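Local coordinates for alcohol dehydrogenase (Escherichia coli, PDB 5VM2), which is a zinc-containing alcohol dehydrogenase family member of unknown specificity that probably oxidises CH-OH groups with NAD or NADP as acceptor, at residues I7-V10 with P11-K15; I318-Y321 with R322-Q325. All coordinates share one frame; numbering follows the deposited sequence.

Contact 1. Residues I7-V10 with P11-K15; sequences ILQV and PGTMK
Leu8 and Met14 meet on one face of a beta hairpin, and the exposed side chains of Gln9 and Lys15 meet by a hydrogen bond. Leu8 and Met14 form an antiparallel non-hydrogen-bonded pair. Leu8 CD1 lies beside the turn, 3.8 Å from Gly12 N. Met14 is bent at chi2 and chi3 and folds back over the Ile7-Leu8 backbone, with SD by Leu8 CA and CE by Ile7 C and O. Its SD lies 3.8 Å from Leu8 CD1, and the two side chains cross obliquely. Phe46 of helix 41-48 touches both.

The Gln9 side chain runs out extended, while Lys15 bends at chi2 and chi4 to meet it. Lys15 NZ donates to Gln9 OE1 at 2.8 Å. It approaches the oxygen from one flank, at a C=O...N angle of 106°, and is tilted 27° from the amide plane.

A classic beta bulge separates the pairs. Gln9 and Val10 both face Thr13, and their two N-H groups make weak bonds to Thr13 O. Val10 to Thr13 is a type II turn, closed by Thr13 N bonding to Val10 O at 2.8 Å. Gly12 takes the third position of this turn, with the positive phi usual there. Away from the turn, Ile7 and Lys15 form a hydrogen-bonded pair, and the bond from Ile7 N to Lys15 O is nearly straight (173°).

Leu8 and Met14 pack against Phe46 on one face, while the Gln9-Lys15 bond lies at the exposed rim. That amide-ammonium bond probably adds only modest stability, since water can compete for both groups.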
ATOM      1  N   ILE A   7       8.202 -14.501  12.814  1.00 49.22           N
ATOM      2  CA  ILE A   7       7.087 -15.400  12.553  1.00 49.91           C
ATOM      3  C   ILE A   7       5.943 -15.046  13.491  1.00 49.33           C
ATOM      4  O   ILE A   7       6.168 -14.688  14.652  1.00 49.62           O
ATOM      5  CB  ILE A   7       7.512 -16.876  12.727  1.00 56.65           C
ATOM      6  CG1 ILE A   7       8.205 -17.385  11.467  1.00 58.34           C
ATOM      7  CG2 ILE A   7       6.335 -17.769  13.076  1.00 60.96           C
ATOM      8  CD1 ILE A   7       9.352 -16.534  11.050  1.00 58.00           C
ATOM      9  N   LEU A   8       4.716 -15.131  12.979  1.00 50.44           N
ATOM     10  CA  LEU A   8       3.520 -15.059  13.818  1.00 53.22           C
ATOM     11  C   LEU A   8       3.324 -16.427  14.462  1.00 53.78           C
ATOM     12  O   LEU A   8       2.690 -17.322  13.901  1.00 54.14           O
ATOM     13  CB  LEU A   8       2.305 -14.639  13.000  1.00 56.40           C
ATOM     14  CG  LEU A   8       1.003 -14.497  13.791  1.00 59.56           C
ATOM     15  CD1 LEU A   8       0.999 -13.211  14.609  1.00 57.09           C
ATOM     16  CD2 LEU A   8      -0.198 -14.553  12.860  1.00 61.48           C
ATOM     17  N   GLN A   9       3.897 -16.589  15.656  1.00 54.15           N
ATOM     18  CA  GLN A   9       3.803 -17.859  16.370  1.00 57.43           C
ATOM     19  C   GLN A   9       2.356 -18.195  16.711  1.00 58.69           C
ATOM     20  O   GLN A   9       1.945 -19.360  16.651  1.00 60.53           O
ATOM     21  CB  GLN A   9       4.661 -17.789  17.632  1.00 59.73           C
ATOM     22  CG  GLN A   9       4.569 -18.985  18.553  1.00 64.14           C
ATOM     23  CD  GLN A   9       5.541 -18.873  19.709  1.00 68.32           C
ATOM     24  OE1 GLN A   9       5.195 -18.379  20.782  1.00 70.28           O
ATOM     25  NE2 GLN A   9       6.773 -19.318  19.490  1.00 69.32           N
ATOM     26  N   VAL A  10       1.577 -17.185  17.074  1.00 58.29           N
ATOM     27  CA  VAL A  10       0.135 -17.303  17.261  1.00 61.53           C
ATOM     28  C   VAL A  10      -0.372 -15.870  17.150  1.00 62.88           C
ATOM     29  O   VAL A  10       0.405 -14.939  17.414  1.00 62.70           O
ATOM     30  CB  VAL A  10      -0.211 -17.964  18.609  1.00 65.96           C
ATOM     31  CG1 VAL A  10      -0.259 -16.929  19.731  1.00 66.01           C
ATOM     32  CG2 VAL A  10      -1.516 -18.749  18.524  1.00 69.15           C
ATOM     33  N   PRO A  11      -1.630 -15.663  16.760  1.00 64.30           N
ATOM     34  CA  PRO A  11      -2.135 -14.293  16.618  1.00 63.18           C
ATOM     35  C   PRO A  11      -1.834 -13.439  17.841  1.00 62.84           C
ATOM     36  O   PRO A  11      -2.152 -13.806  18.976  1.00 64.44           O
ATOM     37  CB  PRO A  11      -3.638 -14.499  16.422  1.00 66.35           C
ATOM     38  CG  PRO A  11      -3.712 -15.792  15.680  1.00 67.97           C
ATOM     39  CD  PRO A  11      -2.574 -16.649  16.202  1.00 67.44           C
ATOM     40  N   GLY A  12      -1.189 -12.298  17.601  1.00 59.81           N
ATOM     41  CA  GLY A  12      -0.782 -11.399  18.655  1.00 60.07           C
ATOM     42  C   GLY A  12       0.619 -11.615  19.189  1.00 60.78           C
ATOM     43  O   GLY A  12       1.064 -10.829  20.033  1.00 62.18           O
ATOM     44  N   THR A  13       1.334 -12.637  18.718  1.00 60.28           N
ATOM     45  CA  THR A  13       2.635 -13.004  19.272  1.00 61.01           C
ATOM     46  C   THR A  13       3.626 -13.284  18.147  1.00 61.37           C
ATOM     47  O   THR A  13       3.510 -14.296  17.448  1.00 64.30           O
ATOM     48  CB  THR A  13       2.505 -14.220  20.187  1.00 63.82           C
ATOM     49  OG1 THR A  13       1.536 -13.943  21.206  1.00 64.61           O
ATOM     50  CG2 THR A  13       3.843 -14.549  20.835  1.00 65.36           C
ATOM     51  N   MET A  14       4.601 -12.394  17.989  1.00 58.98           N
ATOM     52  CA  MET A  14       5.724 -12.554  17.077  1.00 57.19           C
ATOM     53  C   MET A  14       6.951 -13.034  17.839  1.00 60.81           C
ATOM     54  O   MET A  14       7.155 -12.675  19.004  1.00 62.75           O
ATOM     55  CB  MET A  14       6.065 -11.229  16.393  1.00 53.57           C
ATOM     56  CG  MET A  14       4.891 -10.519  15.750  1.00 51.70           C
ATOM     57  SD  MET A  14       4.339 -11.375  14.267  1.00 49.99           S
ATOM     58  CE  MET A  14       5.792 -11.226  13.233  1.00 47.84           C
ATOM     59  N   LYS A  15       7.772 -13.851  17.174  1.00 60.33           N
ATOM     60  CA  LYS A  15       9.170 -13.978  17.571  1.00 60.67           C
ATOM     61  C   LYS A  15      10.028 -14.250  16.347  1.00 57.22           C
ATOM     62  O   LYS A  15       9.534 -14.573  15.264  1.00 55.10           O
ATOM     63  CB  LYS A  15       9.414 -15.070  18.626  1.00 64.14           C
ATOM     64  CG  LYS A  15       8.309 -15.213  19.637  1.00 65.16           C
ATOM     65  CD  LYS A  15       8.866 -15.392  21.024  1.00 66.56           C
ATOM     66  CE  LYS A  15       7.779 -15.805  21.997  1.00 69.16           C
ATOM     67  NZ  LYS A  15       7.554 -17.269  21.922  1.00 71.01           N
TER

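Contact 2. Residues I318-Y321 with R322-Q325; sequences IYDY and RDVQ
Asp320 and Asp323 share nearly the same first torsion (chi1 -81° and -60°), each with CG beside its own backbone N, and their side chains lie alongside one another, pointing the same way. They flank the strand-to-helix turn of a beta-alpha-beta unit made of strand 315-320, helix 324-333 and strand 340-344. The two carboxylate planes are 31° apart. Asp323 OD2 comes to 3.5 Å from Asp320 CB and 4.2 Å from Asp320 OD2. Two like charges this close would probably repel each other, and a bridging water probably offsets this in part by donating a hydrogen bond to Asp323 OD2.

Asp323 holds the N-cap position before the helix, but its side chain makes no capping bond. The carboxylate turns back toward the strand instead. The backbone closes the turn with a weak bond, from Asp323 N to Asp320 O at 3.0 Å.

The first torsion of Tyr321 places CG next to the carbonyl carbon. This sets the ring beside the Tyr321-Arg322 peptide, with Tyr321 CG 3.7 Å from Arg322 N. The phenol OH bonds to Ser4 OG of strand 3-10, and the ring meets His127 edge to face, so the buried tyrosine ties the turn to both. On the helix side, Val324 sets CB 3.3 Å from Tyr321 O and also touches Ile343 of strand 340-344.

Water completes the link between strand and N-cap: the same molecule that donates to Asp323 OD2 accepts from Asp320 N, at 2.7 Å from each atom.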
ATOM      1  N   ILE A 318      10.063   4.442  13.318  1.00 47.48           N
ATOM      2  CA  ILE A 318      10.990   3.434  12.817  1.00 47.43           C
ATOM      3  C   ILE A 318      11.338   2.513  13.975  1.00 49.14           C
ATOM      4  O   ILE A 318      11.817   2.974  15.018  1.00 50.41           O
ATOM      5  CB  ILE A 318      12.258   4.065  12.220  1.00 48.40           C
ATOM      6  CG1 ILE A 318      11.902   4.938  11.016  1.00 47.10           C
ATOM      7  CG2 ILE A 318      13.255   2.984  11.824  1.00 48.16           C
ATOM      8  CD1 ILE A 318      13.063   5.753  10.492  1.00 48.26           C
ATOM      9  N   TYR A 319      11.099   1.218  13.796  1.00 47.11           N
ATOM     10  CA  TYR A 319      11.353   0.186  14.790  1.00 48.41           C
ATOM     11  C   TYR A 319      12.556  -0.652  14.383  1.00 47.42           C
ATOM     12  O   TYR A 319      12.770  -0.914  13.194  1.00 45.18           O
ATOM     13  CB  TYR A 319      10.133  -0.725  14.968  1.00 48.75           C
ATOM     14  CG  TYR A 319       8.859  -0.006  15.338  1.00 51.41           C
ATOM     15  CD1 TYR A 319       7.990   0.457  14.359  1.00 50.87           C
ATOM     16  CD2 TYR A 319       8.531   0.226  16.669  1.00 54.89           C
ATOM     17  CE1 TYR A 319       6.826   1.121  14.694  1.00 52.86           C
ATOM     18  CE2 TYR A 319       7.369   0.890  17.013  1.00 56.78           C
ATOM     19  CZ  TYR A 319       6.522   1.336  16.021  1.00 55.71           C
ATOM     20  OH  TYR A 319       5.364   1.998  16.359  1.00 58.18           O
ATOM     21  N   ASP A 320      13.384  -1.043  15.344  1.00 49.26           N
ATOM     22  CA  ASP A 320      14.413  -2.033  15.072  1.00 50.85           C
ATOM     23  C   ASP A 320      13.775  -3.405  14.876  1.00 50.73           C
ATOM     24  O   ASP A 320      12.714  -3.709  15.429  1.00 51.43           O
ATOM     25  CB  ASP A 320      15.435  -2.080  16.210  1.00 56.58           C
ATOM     26  CG  ASP A 320      16.473  -0.974  16.109  1.00 60.32           C
ATOM     27  OD1 ASP A 320      16.748  -0.517  14.979  1.00 60.18           O
ATOM     28  OD2 ASP A 320      17.017  -0.562  17.157  1.00 63.62           O
ATOM     29  N   TYR A 321      14.442  -4.236  14.074  1.00 50.37           N
ATOM     30  CA  TYR A 321      13.905  -5.553  13.736  1.00 50.73           C
ATOM     31  C   TYR A 321      13.749  -6.436  14.974  1.00 52.62           C
ATOM     32  O   TYR A 321      12.736  -7.130  15.123  1.00 52.85           O
ATOM     33  CB  TYR A 321      14.812  -6.206  12.691  1.00 50.70           C
ATOM     34  CG  TYR A 321      14.582  -7.677  12.431  1.00 50.60           C
ATOM     35  CD1 TYR A 321      13.423  -8.129  11.813  1.00 47.42           C
ATOM     36  CD2 TYR A 321      15.550  -8.611  12.774  1.00 52.88           C
ATOM     37  CE1 TYR A 321      13.228  -9.479  11.563  1.00 49.90           C
ATOM     38  CE2 TYR A 321      15.369  -9.954  12.529  1.00 54.54           C
ATOM     39  CZ  TYR A 321      14.209 -10.387  11.925  1.00 52.81           C
ATOM     40  OH  TYR A 321      14.042 -11.731  11.688  1.00 54.08           O
ATOM     41  N   ARG A 322      14.730  -6.415  15.881  1.00 57.55           N
ATOM     42  CA  ARG A 322      14.563  -7.272  17.052  1.00 63.10           C
ATOM     43  C   ARG A 322      13.437  -6.786  17.959  1.00 62.76           C
ATOM     44  O   ARG A 322      12.879  -7.584  18.721  1.00 62.63           O
ATOM     45  CB  ARG A 322      15.876  -7.364  17.841  1.00 70.87           C
ATOM     46  CG  ARG A 322      15.759  -8.125  19.166  1.00 78.34           C
ATOM     47  CD  ARG A 322      17.085  -8.168  19.924  1.00 87.59           C
ATOM     48  NE  ARG A 322      16.899  -8.001  21.366  1.00 92.88           N
ATOM     49  CZ  ARG A 322      17.858  -8.176  22.270  1.00 99.57           C
ATOM     50  NH1 ARG A 322      19.076  -8.534  21.887  1.00103.09           N
ATOM     51  NH2 ARG A 322      17.599  -8.003  23.560  1.00102.71           N
ATOM     52  N   ASP A 323      12.971  -5.544  17.806  1.00 61.26           N
ATOM     53  CA  ASP A 323      11.811  -5.038  18.529  1.00 60.92           C
ATOM     54  C   ASP A 323      10.508  -5.232  17.761  1.00 54.62           C
ATOM     55  O   ASP A 323       9.583  -4.424  17.911  1.00 54.30           O
ATOM     56  CB  ASP A 323      12.008  -3.557  18.860  1.00 63.38           C
ATOM     57  CG  ASP A 323      13.230  -3.311  19.722  1.00 68.87           C
ATOM     58  OD1 ASP A 323      13.449  -4.076  20.684  1.00 73.12           O
ATOM     59  OD2 ASP A 323      13.976  -2.351  19.434  1.00 69.76           O
ATOM     60  N   VAL A 324      10.407  -6.293  16.953  1.00 51.86           N
ATOM     61  CA  VAL A 324       9.255  -6.383  16.056  1.00 49.20           C
ATOM     62  C   VAL A 324       7.960  -6.556  16.841  1.00 49.68           C
ATOM     63  O   VAL A 324       6.904  -6.052  16.438  1.00 48.61           O
ATOM     64  CB  VAL A 324       9.459  -7.521  15.036  1.00 51.20           C
ATOM     65  CG1 VAL A 324       9.723  -8.844  15.743  1.00 55.72           C
ATOM     66  CG2 VAL A 324       8.253  -7.640  14.112  1.00 48.34           C
ATOM     67  N   GLN A 325       8.006  -7.155  18.032  1.00 51.34           N
ATOM     68  CA  GLN A 325       6.791  -7.348  18.819  1.00 53.09           C
ATOM     69  C   GLN A 325       6.157  -6.015  19.192  1.00 53.01           C
ATOM     70  O   GLN A 325       4.957  -5.803  18.974  1.00 50.93           O
ATOM     71  CB  GLN A 325       7.110  -8.163  20.074  1.00 58.09           C
ATOM     72  CG  GLN A 325       5.905  -8.500  20.957  1.00 61.07           C
ATOM     73  CD  GLN A 325       4.774  -9.188  20.210  1.00 59.61           C
ATOM     74  OE1 GLN A 325       5.003  -9.902  19.236  1.00 56.57           O
ATOM     75  NE2 GLN A 325       3.547  -8.969  20.658  1.00 61.00           N
TER
HETATM   76  O   HOH W   1      13.036  -0.257  17.937  1.00 42.92           O

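How the contacts relate
Contacts 1 and 2 lie far apart in sequence, yet they touch in the fold, their centres about 14 Å apart. Gln325, on the helix begun in contact 2, probably bonds through OE1 to Met14 N and through NE2 to Gly12 O. One amide thus joins the helix start to the hairpin. Ile7, Leu8 and Met14 are buried in contact 1, and Tyr321 and Val324 in contact 2, with polar groups at the outer edge of each. Contact 1 links two antiparallel strands by paired backbone bonds, whereas contact 2 turns a strand into a helix with a weak backbone bond and a water. Contact 1 pairs an ammonium with a neutral amide; contact 2 places two carboxylates together.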